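Local structure of hypothetical glycoside hydrolase (Bacteroides vulgatus, 3S30) at residues A[276-280]-A[297-303]; A[139-143]-A[195-201]; A[225-229]-A[285-290]. The protein is of unproven function but is a putative glycoside hydrolase with a galactose-binding-like fold, probably acting in carbohydrate metabolism. One frame throughout, in Å; residues are numbered along the deposited sequence.

Interaction 1 (A[276-280]-A[297-303]); sequences MVAAA and DFNYEHY
One backbone hydrogen bond joins the two segments: Asn299 N donates to Ala279 O at 3.0 Å, nearly straight at 166°. A CA-H...O contact, Ala278 CA to Asn299 O at 3.4 Å, lies beside it. Residues 276-280 form a strand, bent at Val277 (phi/psi -116/-49), where Val277 and Ala278 together face Phe252 in a classic beta bulge. Residues 297-299 run extended in the opposite direction; from Tyr300 to Tyr303 the chain takes helical phi/psi angles without regular helical bonds. The turn carries an Asx motif: Asn299 OD1, with chi1 t, accepts from His302 N at 3.0 Å. Nearest CA pairs are Ala280-Phe298 at 4.5 Å, Ala278-Tyr300 at 4.4 Å and Val277-Tyr303 at 5.7 Å.

Mostly apolar contacts fill the remainder of the interface. Small alanines let aromatic rings lie close to the strand. Ala278 CB sits 3.4 Å from the Tyr300 ring centroid, almost on its normal, and Ala280 CB 3.9 Å from the Phe298 ring centroid, both CH-pi contacts; Ala278 CB also meets the Phe298 edge. Phe298, Tyr300 and Tyr303 all have chi1 m. Tyr303 CD2 makes a close contact, 3.2 Å, with the backbone carbonyl Val277 O, while CE of selenomethionine Met276 reaches Tyr303 CZ at 3.7 Å.

The tyrosine hydroxyls bond elsewhere, Tyr300 OH to Pro218 O and Tyr303 OH to Tyr271 O. Strand 276-281 pairs with strand 247-254, and Phe298 bonds through its backbone to Ile219 of strand 218-228, so the turn following strand 291-297 packs between two parts of the curled antiparallel sheet.

Interaction 2 (A[139-143]-A[195-201]); sequences QGFAL and FDIGSAM
A short helix faces an irregular, turning segment. Residues 139-142 are helical, and Leu143 N bonds to Gly140 O at 3.3 Å. Opposite, Phe195 ends a strand in extended conformation; Asp196 is still extended, and from Ile197 the phi/psi angles are mostly near-helical, with Ser199 N bonded to Asp196 O at 3.0 Å. The backbones come closest at Gly140 and Ala200, whose CA atoms are 5.4 Å apart. Glycine suits this place because a CB there would lie 2.9 Å from Phe195 CZ, a clash; as it is, Gly140 N sits 3.5 Å from Phe195 CE2 and Gly140 CA 4.0 Å from Ala200 CB.

The side chains meet by van der Waals contact, with no hydrogen bond between the segments. Ile197, with chi1 t and chi2 p, points its CD1 at the helix, 3.5 Å from Gln139 O and 3.6 Å from Leu143 CD1. Leu143 (m, t) also approaches Ala200, CD1 to CB at 4.4 Å. The long, flexible selenomethionine Met201 (m, t, t) brings CE to 3.7 Å from Leu143 CB. Gln139 is extended (t, t), so its aliphatic part flanks Ile197 and OE1 lies 3.6 Å from Ile197 CB.

This is helix-against-loop packing at the periphery of the domain. Tyr114 of strand 108-114 touches Gln139, Leu143 and Ile197; Phe195 rests against Ala207 of helix 204-207. Tyr114 thus contacts both sides, and helix 138-142, strand 108-114 and the connection from strand 193-195 to helix 204-207 pack together.

Interaction 3 (A[225-229]-A[285-290]); sequences YKYKA and THETSE
Tyr227 and Thr288 form an antiparallel hydrogen-bonded pair (CA-CA 5.3 Å): Tyr227 N donates to Thr288 O at 3.0 Å and Thr288 N to Tyr227 O at 2.8 Å. Both are extended; the segments' end-to-end directions are 110° apart, so they pair locally, and the chain turns a corner at Ser289 and Glu290. The long Glu287 side chain (chi1 m, chi2 t) can reach Ala229 N, accepting at OE2 (2.6 Å), and Tyr225 (chi1 p) swings its OH to donate to His286 O at 2.7 Å. Thr288 supplies both the bridge and, through OG1, the acceptor for Glu290 N at 3.0 Å, an ST turn shaping the corner. A water accepts from Lys226 NZ at 2.6 Å and donates to Ser289 O at 2.9 Å. Outside the segments, Tyr227 OH bonds to Ala325 O and His286 ND1 to Asp284 OD1. This is a single antiparallel bridge between the end of strand 218-228 and the loop leading into strand 291-297, at the surface of the galactose-binding-like beta fold.

From the N terminus, interaction 2 comes first: helix 138-142 is met again at 195-201 after 51 intervening residues, closing its loop before the others open. Interaction 3 then opens on strand 218-228, interaction 1 opens on strand 276-281, interaction 3 closes at 285-290 and interaction 1 closes at 297-303. These last two therefore cross, and strand 291-297 runs from the closing of one to the closing of the other. Both reach the large antiparallel sheet, yet their centres are 26 Å apart. Interaction 2, whose centre is 30 Å from that of interaction 1, lies across the chain's centre from it and joins peripheral helix and loop elements.

Interaction 1 (A[276-280]-A[297-303])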
loop_
_atom_site.group_PDB
_atom_site.type_symbol
_atom_site.label_atom_id
_atom_site.label_comp_id
_atom_site.label_asym_id
_atom_site.label_seq_id
_atom_site.Cartn_x
_atom_site.Cartn_y
_atom_site.Cartn_z
HETATM N N MSE A 276 -3.964 -2.719 17.780
HETATM C CA MSE A 276 -2.866 -3.426 17.126
HETATM C C MSE A 276 -2.444 -4.717 17.840
HETATM O O MSE A 276 -2.276 -4.738 19.056
HETATM C CB MSE A 276 -1.652 -2.490 16.959
HETATM C CG MSE A 276 -1.701 -1.604 15.697
HETATM SE SE MSE A 276 -1.569 -2.610 14.029
HETATM C CE MSE A 276 0.019 -3.652 14.442
ATOM N N VAL A 277 -2.265 -5.788 17.064
ATOM C CA VAL A 277 -1.863 -7.098 17.599
ATOM C C VAL A 277 -0.476 -7.515 17.079
ATOM O O VAL A 277 0.393 -7.896 17.862
ATOM C CB VAL A 277 -2.910 -8.184 17.271
ATOM C CG1 VAL A 277 -2.516 -9.524 17.881
ATOM C CG2 VAL A 277 -4.297 -7.761 17.770
ATOM N N ALA A 278 -0.266 -7.431 15.769
ATOM C CA ALA A 278 1.060 -7.672 15.196
ATOM C C ALA A 278 1.356 -6.776 13.990
ATOM O O ALA A 278 0.454 -6.336 13.284
ATOM C CB ALA A 278 1.230 -9.155 14.816
ATOM N N ALA A 279 2.645 -6.538 13.764
ATOM C CA ALA A 279 3.115 -5.675 12.689
ATOM C C ALA A 279 4.404 -6.244 12.102
ATOM O O ALA A 279 5.285 -6.718 12.842
ATOM C CB ALA A 279 3.360 -4.241 13.213
ATOM N N ALA A 280 4.504 -6.175 10.775
ATOM C CA ALA A 280 5.702 -6.584 10.054
ATOM C C ALA A 280 6.201 -5.390 9.255
ATOM O O ALA A 280 5.479 -4.886 8.401
ATOM C CB ALA A 280 5.397 -7.762 9.138
ATOM N N ASP A 297 9.072 -10.814 9.484
ATOM C CA ASP A 297 8.340 -11.581 10.503
ATOM C C ASP A 297 7.340 -10.679 11.220
ATOM O O ASP A 297 7.661 -9.551 11.595
ATOM C CB ASP A 297 9.295 -12.183 11.546
ATOM C CG ASP A 297 10.162 -13.320 10.990
ATOM O OD1 ASP A 297 9.631 -14.424 10.721
ATOM O OD2 ASP A 297 11.390 -13.125 10.868
ATOM N N PHE A 298 6.127 -11.178 11.417
ATOM C CA PHE A 298 5.152 -10.490 12.274
ATOM C C PHE A 298 5.601 -10.515 13.735
ATOM O O PHE A 298 5.937 -11.566 14.280
ATOM C CB PHE A 298 3.749 -11.088 12.124
ATOM C CG PHE A 298 2.978 -10.528 10.964
ATOM C CD1 PHE A 298 3.224 -10.975 9.664
ATOM C CD2 PHE A 298 2.018 -9.537 11.159
ATOM C CE1 PHE A 298 2.514 -10.464 8.590
ATOM C CE2 PHE A 298 1.304 -9.011 10.084
ATOM C CZ PHE A 298 1.554 -9.473 8.802
ATOM N N ASN A 299 5.609 -9.331 14.342
ATOM C CA ASN A 299 5.970 -9.131 15.736
ATOM C C ASN A 299 4.709 -9.029 16.604
ATOM O O ASN A 299 4.093 -7.970 16.692
ATOM C CB ASN A 299 6.812 -7.850 15.845
ATOM C CG ASN A 299 7.516 -7.707 17.185
ATOM O OD1 ASN A 299 7.151 -8.360 18.170
ATOM N ND2 ASN A 299 8.538 -6.838 17.229
ATOM N N TYR A 300 4.321 -10.137 17.228
ATOM C CA TYR A 300 3.191 -10.152 18.185
ATOM C C TYR A 300 3.627 -9.767 19.591
ATOM O O TYR A 300 2.838 -9.223 20.362
ATOM C CB TYR A 300 2.552 -11.535 18.262
ATOM C CG TYR A 300 1.788 -11.940 17.034
ATOM C CD1 TYR A 300 2.455 -12.383 15.883
ATOM C CD2 TYR A 300 0.398 -11.894 17.015
ATOM C CE1 TYR A 300 1.749 -12.770 14.743
ATOM C CE2 TYR A 300 -0.319 -12.286 15.880
ATOM C CZ TYR A 300 0.366 -12.720 14.748
ATOM O OH TYR A 300 -0.346 -13.105 13.635
ATOM N N GLU A 301 4.878 -10.079 19.916
ATOM C CA GLU A 301 5.444 -9.841 21.249
ATOM C C GLU A 301 5.517 -8.355 21.627
ATOM O O GLU A 301 5.401 -8.013 22.799
ATOM C CB GLU A 301 6.830 -10.495 21.332
ATOM C CG GLU A 301 7.589 -10.265 22.642
ATOM C CD GLU A 301 8.556 -9.091 22.588
ATOM O OE1 GLU A 301 8.945 -8.678 21.468
ATOM O OE2 GLU A 301 8.938 -8.596 23.673
ATOM N N HIS A 302 5.690 -7.475 20.641
ATOM C CA HIS A 302 5.771 -6.033 20.909
ATOM C C HIS A 302 4.469 -5.450 21.490
ATOM O O HIS A 302 4.516 -4.496 22.277
ATOM C CB HIS A 302 6.174 -5.270 19.637
ATOM C CG HIS A 302 6.112 -3.781 19.779
ATOM N ND1 HIS A 302 7.172 -3.031 20.240
ATOM C CD2 HIS A 302 5.109 -2.905 19.537
ATOM C CE1 HIS A 302 6.824 -1.756 20.271
ATOM N NE2 HIS A 302 5.576 -1.654 19.851
ATOM N N TYR A 303 3.327 -6.023 21.103
ATOM C CA TYR A 303 2.010 -5.496 21.488
ATOM C C TYR A 303 1.366 -6.207 22.685
ATOM O O TYR A 303 0.520 -5.630 23.361
ATOM C CB TYR A 303 1.073 -5.527 20.280
ATOM C CG TYR A 303 1.622 -4.734 19.116
ATOM C CD1 TYR A 303 1.434 -3.363 19.038
ATOM C CD2 TYR A 303 2.369 -5.356 18.117
ATOM C CE1 TYR A 303 1.953 -2.632 17.979
ATOM C CE2 TYR A 303 2.889 -4.640 17.057
ATOM C CZ TYR A 303 2.676 -3.279 16.991
ATOM O OH TYR A 303 3.203 -2.565 15.946
#

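Interaction 2 (A[139-143]-A[195-201])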
loop_
_atom_site.group_PDB
_atom_site.type_symbol
_atom_site.label_atom_id
_atom_site.label_comp_id
_atom_site.label_asym_id
_atom_site.label_seq_id
_atom_site.Cartn_x
_atom_site.Cartn_y
_atom_site.Cartn_z
ATOM N N GLN A 139 -7.411 7.085 -7.355
ATOM C CA GLN A 139 -8.582 7.958 -7.489
ATOM C C GLN A 139 -8.246 9.381 -7.016
ATOM O O GLN A 139 -8.756 10.363 -7.570
ATOM C CB GLN A 139 -9.791 7.414 -6.724
ATOM C CG GLN A 139 -11.115 8.064 -7.163
ATOM C CD GLN A 139 -12.327 7.637 -6.341
ATOM O OE1 GLN A 139 -12.211 6.925 -5.339
ATOM N NE2 GLN A 139 -13.505 8.086 -6.765
ATOM N N GLY A 140 -7.396 9.487 -5.998
ATOM C CA GLY A 140 -6.932 10.783 -5.528
ATOM C C GLY A 140 -6.124 11.508 -6.596
ATOM O O GLY A 140 -6.236 12.727 -6.758
ATOM N N PHE A 141 -5.322 10.745 -7.330
ATOM C CA PHE A 141 -4.486 11.294 -8.390
ATOM C C PHE A 141 -5.357 11.770 -9.565
ATOM O O PHE A 141 -5.059 12.784 -10.211
ATOM C CB PHE A 141 -3.446 10.259 -8.853
ATOM C CG PHE A 141 -2.393 10.830 -9.764
ATOM C CD1 PHE A 141 -1.348 11.571 -9.253
ATOM C CD2 PHE A 141 -2.449 10.622 -11.125
ATOM C CE1 PHE A 141 -0.377 12.092 -10.093
ATOM C CE2 PHE A 141 -1.485 11.145 -11.967
ATOM C CZ PHE A 141 -0.448 11.880 -11.450
ATOM N N ALA A 142 -6.445 11.042 -9.807
ATOM C CA ALA A 142 -7.448 11.415 -10.805
ATOM C C ALA A 142 -8.054 12.830 -10.616
ATOM O O ALA A 142 -8.490 13.454 -11.590
ATOM C CB ALA A 142 -8.554 10.356 -10.838
ATOM N N LEU A 143 -8.086 13.327 -9.377
ATOM C CA LEU A 143 -8.573 14.696 -9.097
ATOM C C LEU A 143 -7.628 15.811 -9.548
ATOM O O LEU A 143 -8.090 16.923 -9.789
ATOM C CB LEU A 143 -8.836 14.895 -7.602
ATOM C CG LEU A 143 -9.921 14.053 -6.913
ATOM C CD1 LEU A 143 -9.980 14.428 -5.424
ATOM C CD2 LEU A 143 -11.297 14.209 -7.546
ATOM N N PHE A 195 -9.899 3.426 -0.284
ATOM C CA PHE A 195 -9.521 4.823 -0.446
ATOM C C PHE A 195 -10.747 5.727 -0.436
ATOM O O PHE A 195 -11.570 5.688 -1.351
ATOM C CB PHE A 195 -8.733 5.041 -1.748
ATOM C CG PHE A 195 -8.072 6.412 -1.844
ATOM C CD1 PHE A 195 -6.850 6.667 -1.206
ATOM C CD2 PHE A 195 -8.666 7.443 -2.573
ATOM C CE1 PHE A 195 -6.235 7.930 -1.296
ATOM C CE2 PHE A 195 -8.052 8.715 -2.673
ATOM C CZ PHE A 195 -6.843 8.953 -2.028
ATOM N N ASP A 196 -10.846 6.558 0.595
ATOM C CA ASP A 196 -11.942 7.501 0.736
ATOM C C ASP A 196 -11.635 8.813 -0.019
ATOM O O ASP A 196 -10.860 9.656 0.457
ATOM C CB ASP A 196 -12.178 7.753 2.227
ATOM C CG ASP A 196 -13.415 8.574 2.498
ATOM O OD1 ASP A 196 -14.221 8.788 1.561
ATOM O OD2 ASP A 196 -13.581 9.004 3.662
ATOM N N ILE A 197 -12.246 8.975 -1.197
ATOM C CA ILE A 197 -12.006 10.144 -2.053
ATOM C C ILE A 197 -12.499 11.459 -1.423
ATOM O O ILE A 197 -11.990 12.527 -1.742
ATOM C CB ILE A 197 -12.646 9.967 -3.478
ATOM C CG1 ILE A 197 -12.091 11.009 -4.469
ATOM C CG2 ILE A 197 -14.193 10.026 -3.416
ATOM C CD1 ILE A 197 -10.581 10.931 -4.691
ATOM N N GLY A 198 -13.487 11.382 -0.534
ATOM C CA GLY A 198 -13.886 12.550 0.258
ATOM C C GLY A 198 -12.776 13.144 1.124
ATOM O O GLY A 198 -12.858 14.302 1.505
ATOM N N SER A 199 -11.743 12.353 1.430
ATOM C CA SER A 199 -10.592 12.808 2.221
ATOM C C SER A 199 -9.275 13.031 1.442
ATOM O O SER A 199 -8.323 13.554 2.006
ATOM C CB SER A 199 -10.333 11.815 3.356
ATOM O OG SER A 199 -11.445 11.781 4.237
ATOM N N ALA A 200 -9.223 12.674 0.162
ATOM C CA ALA A 200 -7.963 12.720 -0.588
ATOM C C ALA A 200 -7.250 14.086 -0.580
ATOM O O ALA A 200 -6.018 14.140 -0.608
ATOM C CB ALA A 200 -8.173 12.246 -2.013
HETATM N N MSE A 201 -8.018 15.170 -0.537
HETATM C CA MSE A 201 -7.465 16.527 -0.590
HETATM C C MSE A 201 -7.268 17.214 0.754
HETATM O O MSE A 201 -6.376 18.043 0.886
HETATM C CB MSE A 201 -8.342 17.416 -1.455
HETATM C CG MSE A 201 -8.281 17.073 -2.911
HETATM SE SE MSE A 201 -9.238 18.415 -3.930
HETATM C CE MSE A 201 -8.370 18.032 -5.630
#

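Interaction 3 (A[225-229]-A[285-290])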
loop_
_atom_site.group_PDB
_atom_site.type_symbol
_atom_site.label_atom_id
_atom_site.label_comp_id
_atom_site.label_asym_id
_atom_site.label_seq_id
_atom_site.Cartn_x
_atom_site.Cartn_y
_atom_site.Cartn_z
ATOM N N TYR A 225 11.441 -7.404 -4.545
ATOM C CA TYR A 225 11.377 -6.014 -4.998
ATOM C C TYR A 225 12.579 -5.572 -5.863
ATOM O O TYR A 225 13.629 -6.228 -5.904
ATOM C CB TYR A 225 11.235 -5.068 -3.790
ATOM C CG TYR A 225 12.550 -4.689 -3.147
ATOM C CD1 TYR A 225 13.097 -5.451 -2.134
ATOM C CD2 TYR A 225 13.247 -3.553 -3.560
ATOM C CE1 TYR A 225 14.314 -5.106 -1.548
ATOM C CE2 TYR A 225 14.447 -3.201 -2.984
ATOM C CZ TYR A 225 14.979 -3.978 -1.977
ATOM O OH TYR A 225 16.185 -3.627 -1.413
ATOM N N LYS A 226 12.370 -4.463 -6.567
ATOM C CA LYS A 226 13.422 -3.645 -7.149
ATOM C C LYS A 226 13.063 -2.209 -6.773
ATOM O O LYS A 226 11.879 -1.871 -6.678
ATOM C CB LYS A 226 13.457 -3.766 -8.681
ATOM C CG LYS A 226 13.791 -5.144 -9.259
ATOM C CD LYS A 226 13.891 -5.055 -10.776
ATOM C CE LYS A 226 14.266 -6.380 -11.414
ATOM N NZ LYS A 226 14.267 -6.349 -12.917
ATOM N N TYR A 227 14.070 -1.368 -6.549
ATOM C CA TYR A 227 13.832 0.018 -6.166
ATOM C C TYR A 227 14.901 0.926 -6.702
ATOM O O TYR A 227 16.096 0.609 -6.655
ATOM C CB TYR A 227 13.788 0.187 -4.647
ATOM C CG TYR A 227 13.372 1.591 -4.190
ATOM C CD1 TYR A 227 12.104 2.092 -4.467
ATOM C CD2 TYR A 227 14.249 2.401 -3.496
ATOM C CE1 TYR A 227 11.730 3.364 -4.062
ATOM C CE2 TYR A 227 13.881 3.664 -3.071
ATOM C CZ TYR A 227 12.620 4.138 -3.346
ATOM O OH TYR A 227 12.271 5.396 -2.917
ATOM N N LYS A 228 14.449 2.061 -7.209
ATOM C CA LYS A 228 15.311 3.124 -7.685
ATOM C C LYS A 228 14.647 4.437 -7.217
ATOM O O LYS A 228 13.497 4.707 -7.549
ATOM C CB LYS A 228 15.439 3.010 -9.209
ATOM C CG LYS A 228 16.004 4.214 -9.958
ATOM C CD LYS A 228 17.506 4.304 -9.877
ATOM C CE LYS A 228 18.066 5.199 -10.984
ATOM N NZ LYS A 228 19.557 5.209 -10.968
ATOM N N ALA A 229 15.359 5.203 -6.396
ATOM C CA ALA A 229 14.926 6.539 -5.995
ATOM C C ALA A 229 14.890 7.497 -7.205
ATOM O O ALA A 229 15.668 7.344 -8.135
ATOM C CB ALA A 229 15.854 7.086 -4.901
ATOM N N THR A 285 16.129 -1.358 2.976
ATOM C CA THR A 285 15.330 -0.642 1.973
ATOM C C THR A 285 16.179 -0.127 0.777
ATOM O O THR A 285 15.758 0.800 0.066
ATOM C CB THR A 285 14.608 0.523 2.681
ATOM O OG1 THR A 285 13.391 0.835 2.009
ATOM C CG2 THR A 285 15.477 1.757 2.784
ATOM N N HIS A 286 17.347 -0.746 0.557
ATOM C CA HIS A 286 18.329 -0.282 -0.441
ATOM C C HIS A 286 17.839 -0.337 -1.896
ATOM O O HIS A 286 16.969 -1.133 -2.250
ATOM C CB HIS A 286 19.675 -1.059 -0.320
ATOM C CG HIS A 286 19.598 -2.505 -0.716
ATOM N ND1 HIS A 286 19.220 -3.498 0.160
ATOM C CD2 HIS A 286 19.867 -3.129 -1.889
ATOM C CE1 HIS A 286 19.239 -4.668 -0.458
ATOM N NE2 HIS A 286 19.633 -4.472 -1.703
ATOM N N GLU A 287 18.440 0.507 -2.731
ATOM C CA GLU A 287 18.171 0.515 -4.172
ATOM C C GLU A 287 18.758 -0.701 -4.851
ATOM O O GLU A 287 19.850 -1.163 -4.497
ATOM C CB GLU A 287 18.778 1.758 -4.838
ATOM C CG GLU A 287 18.214 3.070 -4.352
ATOM C CD GLU A 287 18.709 4.237 -5.168
ATOM O OE1 GLU A 287 19.887 4.629 -5.019
ATOM O OE2 GLU A 287 17.918 4.763 -5.970
ATOM N N THR A 288 18.053 -1.196 -5.863
ATOM C CA THR A 288 18.563 -2.315 -6.659
ATOM C C THR A 288 17.732 -2.542 -7.917
ATOM O O THR A 288 16.514 -2.343 -7.924
ATOM C CB THR A 288 18.626 -3.629 -5.826
ATOM O OG1 THR A 288 18.990 -4.720 -6.673
ATOM C CG2 THR A 288 17.286 -3.941 -5.183
ATOM N N SER A 289 18.420 -2.959 -8.973
ATOM C CA SER A 289 17.767 -3.324 -10.226
ATOM C C SER A 289 17.645 -4.847 -10.372
ATOM O O SER A 289 17.173 -5.337 -11.391
ATOM C CB SER A 289 18.528 -2.718 -11.399
ATOM O OG SER A 289 18.599 -1.306 -11.261
ATOM N N GLU A 290 18.040 -5.587 -9.335
ATOM C CA GLU A 290 17.894 -7.043 -9.266
ATOM C C GLU A 290 16.730 -7.416 -8.335
ATOM O O GLU A 290 16.626 -6.875 -7.236
ATOM C CB GLU A 290 19.160 -7.701 -8.685
ATOM C CG GLU A 290 20.464 -7.401 -9.413
ATOM C CD GLU A 290 21.663 -8.185 -8.850
ATOM O OE1 GLU A 290 21.517 -9.390 -8.532
ATOM O OE2 GLU A 290 22.761 -7.596 -8.739
HETATM O O HOH W 1 15.932 -4.654 -13.959
HETATM O O HOH W 2 18.378 1.029 -8.702
#